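Local atomic coordinates of putative acyl-CoA dehydrogenase (Burkholderia xenovorans, PDB entry 5JSC), a protein that is a putative member of the acyl-CoA dehydrogenase family of flavoproteins and binds flavin-adenine dinucleotide. Residues 263-277 with 307-321. Sequence-based numbering, arbitrary orientation.
Sequences TSVAAASLGFARHAM and MALTIDSSALLVYRA. With SO4 (sulfate ion), chain P; EDO (1,2-ethanediol), chain O.
Leu-270 and Ile-311 interlock as knobs into holes where segments 263-277 and 307-321, parts of helices 250-286 and 298-325, run nearly antiparallel (153°) in the C-terminal helical domain of the acyl-CoA dehydrogenase fold, their axes 9.3 Å apart. The two side chains cross at about a right angle. Leucine suits its socket because it forks: CD1 rests on Ile-311, while CD2 lies 3.6 Å from Ala-315 CB and also meets the Tyr-319 ring. With its CG1 beside the backbone N (chi1 -78°), Ile-311 sends CD1 to Met-277 CB, a tight 3.5 Å, and turns CG2 over one face of the Arg-274 guanidinium. The short side chains of Ala-266 and Ala-321 leave room for Val-318 CG2, 3.6 Å from Ala-266 CB, and for Thr-263 CG2. At the other end, the flexible Met-277 chain bends to lay SD against Met-307 CB.

The polar links centre on Arg-274, which is partly exposed. Two waters in the guanidinium plane connect it to OD1 of Asp-312; the other oxygen, OD2, forms a salt bridge with Arg-320 of the second subunit. Glu-96 pairs with Arg-274 NE in a salt bridge and hydrogen-bonds to Tyr-319 OH, and Arg-274 NH2 donates to 1,2-ethanediol O1 at 2.8 Å, with an N-H...O angle of 160°.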
loop_
_atom_site.group_PDB
_atom_site.type_symbol
_atom_site.label_atom_id
_atom_site.label_comp_id
_atom_site.label_asym_id
_atom_site.label_seq_id
_atom_site.Cartn_x
_atom_site.Cartn_y
_atom_site.Cartn_z
ATOM N N THR C 263 -21.298 -10.643 -7.288
ATOM C CA THR C 263 -21.573 -9.231 -7.031
ATOM C C THR C 263 -22.308 -9.046 -5.704
ATOM O O THR C 263 -22.105 -8.039 -5.011
ATOM C CB THR C 263 -22.377 -8.627 -8.186
ATOM O OG1 THR C 263 -21.751 -8.979 -9.425
ATOM C CG2 THR C 263 -22.426 -7.102 -8.083
ATOM N N SER C 264 -23.135 -10.022 -5.319
ATOM C CA SER C 264 -23.810 -9.947 -4.030
ATOM C C SER C 264 -22.841 -10.122 -2.863
ATOM O O SER C 264 -23.088 -9.564 -1.792
ATOM C CB SER C 264 -24.949 -10.982 -3.968
ATOM O OG SER C 264 -24.503 -12.262 -3.540
ATOM N N VAL C 265 -21.745 -10.881 -3.040
ATOM C CA VAL C 265 -20.712 -10.939 -2.001
ATOM C C VAL C 265 -20.042 -9.587 -1.865
ATOM O O VAL C 265 -19.720 -9.142 -0.755
ATOM C CB VAL C 265 -19.662 -12.026 -2.312
ATOM C CG1 VAL C 265 -18.520 -12.011 -1.269
ATOM C CG2 VAL C 265 -20.309 -13.389 -2.351
ATOM N N ALA C 266 -19.795 -8.926 -2.997
ATOM C CA ALA C 266 -19.289 -7.560 -2.958
ATOM C C ALA C 266 -20.240 -6.650 -2.200
ATOM O O ALA C 266 -19.803 -5.808 -1.407
ATOM C CB ALA C 266 -19.062 -7.049 -4.377
ATOM N N ALA C 267 -21.548 -6.818 -2.420
ATOM C CA ALA C 267 -22.528 -5.990 -1.724
ATOM C C ALA C 267 -22.520 -6.256 -0.221
ATOM O O ALA C 267 -22.618 -5.319 0.582
ATOM C CB ALA C 267 -23.918 -6.228 -2.317
ATOM N N ALA C 268 -22.406 -7.524 0.184
ATOM C CA ALA C 268 -22.319 -7.818 1.615
ATOM C C ALA C 268 -21.074 -7.188 2.224
ATOM O O ALA C 268 -21.138 -6.597 3.310
ATOM C CB ALA C 268 -22.330 -9.327 1.864
ATOM N N SER C 269 -19.936 -7.296 1.533
ATOM C CA SER C 269 -18.704 -6.659 1.996
ATOM C C SER C 269 -18.918 -5.171 2.217
ATOM O O SER C 269 -18.501 -4.604 3.237
ATOM C CB SER C 269 -17.589 -6.862 0.966
ATOM O OG SER C 269 -17.311 -8.228 0.744
ATOM N N LEU C 270 -19.568 -4.529 1.252
ATOM C CA LEU C 270 -19.869 -3.108 1.334
ATOM C C LEU C 270 -20.740 -2.794 2.544
ATOM O O LEU C 270 -20.508 -1.796 3.236
ATOM C CB LEU C 270 -20.558 -2.685 0.034
ATOM C CG LEU C 270 -21.211 -1.311 -0.039
ATOM C CD1 LEU C 270 -20.166 -0.221 0.150
ATOM C CD2 LEU C 270 -21.914 -1.155 -1.397
ATOM N N GLY C 271 -21.757 -3.622 2.803
ATOM C CA GLY C 271 -22.595 -3.408 3.978
ATOM C C GLY C 271 -21.818 -3.502 5.280
ATOM O O GLY C 271 -21.979 -2.670 6.178
ATOM N N PHE C 272 -20.970 -4.530 5.409
ATOM C CA PHE C 272 -20.095 -4.615 6.576
ATOM C C PHE C 272 -19.228 -3.363 6.696
ATOM O O PHE C 272 -19.065 -2.812 7.795
ATOM C CB PHE C 272 -19.217 -5.866 6.490
ATOM C CG PHE C 272 -19.972 -7.168 6.644
ATOM C CD1 PHE C 272 -20.909 -7.344 7.665
ATOM C CD2 PHE C 272 -19.731 -8.228 5.770
ATOM C CE1 PHE C 272 -21.591 -8.542 7.804
ATOM C CE2 PHE C 272 -20.413 -9.433 5.908
ATOM C CZ PHE C 272 -21.349 -9.589 6.922
ATOM N N ALA C 273 -18.665 -2.894 5.575
ATOM C CA ALA C 273 -17.848 -1.680 5.599
ATOM C C ALA C 273 -18.660 -0.467 6.045
ATOM O O ALA C 273 -18.170 0.369 6.819
ATOM C CB ALA C 273 -17.215 -1.434 4.229
ATOM N N ARG C 274 -19.901 -0.338 5.561
ATOM C CA ARG C 274 -20.709 0.804 5.981
ATOM C C ARG C 274 -20.983 0.767 7.476
ATOM O O ARG C 274 -21.020 1.816 8.134
ATOM C CB ARG C 274 -22.026 0.845 5.206
ATOM C CG ARG C 274 -21.871 1.213 3.739
ATOM C CD ARG C 274 -23.215 1.659 3.181
ATOM N NE ARG C 274 -23.231 1.845 1.726
ATOM C CZ ARG C 274 -22.811 2.939 1.093
ATOM N NH1 ARG C 274 -22.286 3.944 1.776
ATOM N NH2 ARG C 274 -22.907 3.024 -0.234
ATOM N N HIS C 275 -21.191 -0.428 8.036
ATOM C CA HIS C 275 -21.358 -0.524 9.484
ATOM C C HIS C 275 -20.100 -0.040 10.198
ATOM O O HIS C 275 -20.175 0.754 11.145
ATOM C CB HIS C 275 -21.700 -1.968 9.866
ATOM C CG HIS C 275 -22.166 -2.133 11.278
ATOM N ND1 HIS C 275 -22.563 -3.350 11.790
ATOM C CD2 HIS C 275 -22.290 -1.242 12.291
ATOM C CE1 HIS C 275 -22.922 -3.200 13.054
ATOM N NE2 HIS C 275 -22.775 -1.930 13.380
ATOM N N ALA C 276 -18.925 -0.477 9.732
ATOM C CA ALA C 276 -17.675 -0.029 10.346
ATOM C C ALA C 276 -17.502 1.479 10.213
ATOM O O ALA C 276 -17.010 2.141 11.138
ATOM C CB ALA C 276 -16.488 -0.762 9.709
ATOM N N MET C 277 -17.858 2.030 9.051
ATOM C CA MET C 277 -17.771 3.474 8.840
ATOM C C MET C 277 -18.619 4.229 9.855
ATOM O O MET C 277 -18.173 5.224 10.440
ATOM C CB MET C 277 -18.225 3.812 7.419
ATOM C CG MET C 277 -18.174 5.292 7.054
ATOM S SD MET C 277 -16.518 5.748 6.500
ATOM C CE MET C 277 -15.983 6.913 7.708
ATOM N N MET C 307 -11.548 5.589 4.420
ATOM C CA MET C 307 -12.648 4.649 4.621
ATOM C C MET C 307 -13.807 4.991 3.698
ATOM O O MET C 307 -14.348 4.121 3.005
ATOM C CB MET C 307 -13.093 4.663 6.084
ATOM C CG MET C 307 -12.028 4.114 7.039
ATOM S SD MET C 307 -12.319 4.556 8.763
ATOM C CE MET C 307 -13.777 3.573 9.090
ATOM N N ALA C 308 -14.176 6.273 3.651
ATOM C CA ALA C 308 -15.296 6.709 2.822
ATOM C C ALA C 308 -14.992 6.559 1.336
ATOM O O ALA C 308 -15.877 6.195 0.547
ATOM C CB ALA C 308 -15.643 8.158 3.153
ATOM N N LEU C 309 -13.755 6.853 0.932
ATOM C CA LEU C 309 -13.363 6.682 -0.466
ATOM C C LEU C 309 -13.472 5.222 -0.886
ATOM O O LEU C 309 -14.030 4.900 -1.945
ATOM C CB LEU C 309 -11.935 7.197 -0.660
ATOM C CG LEU C 309 -11.368 7.056 -2.079
ATOM C CD1 LEU C 309 -12.240 7.828 -3.070
ATOM C CD2 LEU C 309 -9.914 7.535 -2.130
ATOM N N THR C 310 -12.945 4.322 -0.055
ATOM C CA THR C 310 -13.033 2.896 -0.354
ATOM C C THR C 310 -14.483 2.445 -0.446
ATOM O O THR C 310 -14.843 1.668 -1.341
ATOM C CB THR C 310 -12.267 2.105 0.706
ATOM O OG1 THR C 310 -10.875 2.389 0.549
ATOM C CG2 THR C 310 -12.497 0.614 0.545
ATOM N N ILE C 311 -15.339 2.949 0.448
ATOM C CA ILE C 311 -16.755 2.590 0.405
ATOM C C ILE C 311 -17.404 3.072 -0.887
ATOM O O ILE C 311 -18.162 2.329 -1.529
ATOM C CB ILE C 311 -17.477 3.131 1.652
ATOM C CG1 ILE C 311 -17.165 2.219 2.841
ATOM C CG2 ILE C 311 -19.007 3.240 1.417
ATOM C CD1 ILE C 311 -17.530 2.814 4.180
ATOM N N ASP C 312 -17.126 4.312 -1.297
ATOM C CA ASP C 312 -17.775 4.810 -2.512
ATOM C C ASP C 312 -17.257 4.095 -3.752
ATOM O O ASP C 312 -18.039 3.763 -4.649
ATOM C CB ASP C 312 -17.598 6.324 -2.643
ATOM C CG ASP C 312 -18.658 7.094 -1.881
ATOM O OD1 ASP C 312 -19.350 6.478 -1.032
ATOM O OD2 ASP C 312 -18.796 8.314 -2.124
ATOM N N SER C 313 -15.951 3.830 -3.829
ATOM C CA SER C 313 -15.461 3.097 -4.991
ATOM C C SER C 313 -16.016 1.676 -5.000
ATOM O O SER C 313 -16.390 1.169 -6.064
ATOM C CB SER C 313 -13.929 3.107 -5.040
ATOM O OG SER C 313 -13.353 2.594 -3.862
ATOM N N SER C 314 -16.116 1.038 -3.827
ATOM C CA SER C 314 -16.724 -0.289 -3.756
ATOM C C SER C 314 -18.178 -0.242 -4.201
ATOM O O SER C 314 -18.619 -1.063 -5.014
ATOM C CB SER C 314 -16.631 -0.850 -2.339
ATOM O OG SER C 314 -15.281 -1.076 -1.971
ATOM N N ALA C 315 -18.941 0.718 -3.676
ATOM C CA ALA C 315 -20.357 0.790 -4.011
ATOM C C ALA C 315 -20.565 1.031 -5.502
ATOM O O ALA C 315 -21.446 0.414 -6.118
ATOM C CB ALA C 315 -21.032 1.887 -3.187
ATOM N N LEU C 316 -19.775 1.929 -6.096
ATOM C CA LEU C 316 -19.882 2.176 -7.531
ATOM C C LEU C 316 -19.574 0.916 -8.330
ATOM O O LEU C 316 -20.282 0.601 -9.296
ATOM C CB LEU C 316 -18.958 3.326 -7.933
ATOM C CG LEU C 316 -19.486 4.710 -7.499
ATOM C CD1 LEU C 316 -18.362 5.762 -7.452
ATOM C CD2 LEU C 316 -20.621 5.167 -8.432
ATOM N N LEU C 317 -18.533 0.167 -7.934
ATOM C CA LEU C 317 -18.224 -1.082 -8.634
ATOM C C LEU C 317 -19.321 -2.127 -8.452
ATOM O O LEU C 317 -19.653 -2.849 -9.406
ATOM C CB LEU C 317 -16.884 -1.633 -8.160
ATOM C CG LEU C 317 -15.658 -0.840 -8.599
ATOM C CD1 LEU C 317 -14.461 -1.302 -7.775
ATOM C CD2 LEU C 317 -15.382 -1.048 -10.073
ATOM N N VAL C 318 -19.878 -2.242 -7.239
ATOM C CA VAL C 318 -20.964 -3.193 -6.994
ATOM C C VAL C 318 -22.137 -2.901 -7.912
ATOM O O VAL C 318 -22.637 -3.789 -8.617
ATOM C CB VAL C 318 -21.407 -3.146 -5.519
ATOM C CG1 VAL C 318 -22.725 -3.905 -5.330
ATOM C CG2 VAL C 318 -20.327 -3.714 -4.619
ATOM N N TYR C 319 -22.601 -1.653 -7.915
ATOM C CA TYR C 319 -23.839 -1.366 -8.624
ATOM C C TYR C 319 -23.617 -1.109 -10.106
ATOM O O TYR C 319 -24.556 -1.290 -10.884
ATOM C CB TYR C 319 -24.587 -0.238 -7.895
ATOM C CG TYR C 319 -25.058 -0.815 -6.575
ATOM C CD1 TYR C 319 -26.103 -1.739 -6.541
ATOM C CD2 TYR C 319 -24.407 -0.524 -5.374
ATOM C CE1 TYR C 319 -26.510 -2.328 -5.349
ATOM C CE2 TYR C 319 -24.808 -1.114 -4.181
ATOM C CZ TYR C 319 -25.863 -2.019 -4.173
ATOM O OH TYR C 319 -26.273 -2.624 -3.009
ATOM N N ARG C 320 -22.390 -0.797 -10.538
ATOM C CA ARG C 320 -22.090 -0.887 -11.965
ATOM C C ARG C 320 -22.266 -2.318 -12.448
ATOM O O ARG C 320 -22.923 -2.566 -13.462
ATOM C CB ARG C 320 -20.666 -0.389 -12.256
ATOM C CG ARG C 320 -20.271 -0.387 -13.745
ATOM C CD ARG C 320 -19.760 -1.748 -14.251
ATOM N NE ARG C 320 -18.519 -2.153 -13.586
ATOM C CZ ARG C 320 -17.303 -1.876 -14.050
ATOM N NH1 ARG C 320 -17.151 -1.211 -15.187
ATOM N NH2 ARG C 320 -16.230 -2.269 -13.374
ATOM N N ALA C 321 -21.681 -3.277 -11.726
ATOM C CA ALA C 321 -21.809 -4.676 -12.125
ATOM C C ALA C 321 -23.256 -5.145 -12.061
ATOM O O ALA C 321 -23.727 -5.849 -12.967
ATOM C CB ALA C 321 -20.923 -5.565 -11.248
HETATM S S SO4 P . -9.870 2.897 -2.975
HETATM O O1 SO4 P . -11.155 3.546 -3.242
HETATM O O2 SO4 P . -9.374 2.283 -4.206
HETATM O O3 SO4 P . -10.048 1.856 -1.952
HETATM O O4 SO4 P . -8.919 3.922 -2.539
HETATM C C1 EDO O . -25.572 1.848 -2.421
HETATM O O1 EDO O . -24.534 1.212 -1.679
HETATM C C2 EDO O . -26.895 1.706 -1.684
HETATM O O2 EDO O . -26.699 1.930 -0.286
HETATM O O HOH W 1 -21.855 5.509 -1.094
HETATM O O HOH W 2 -20.842 6.603 1.335
#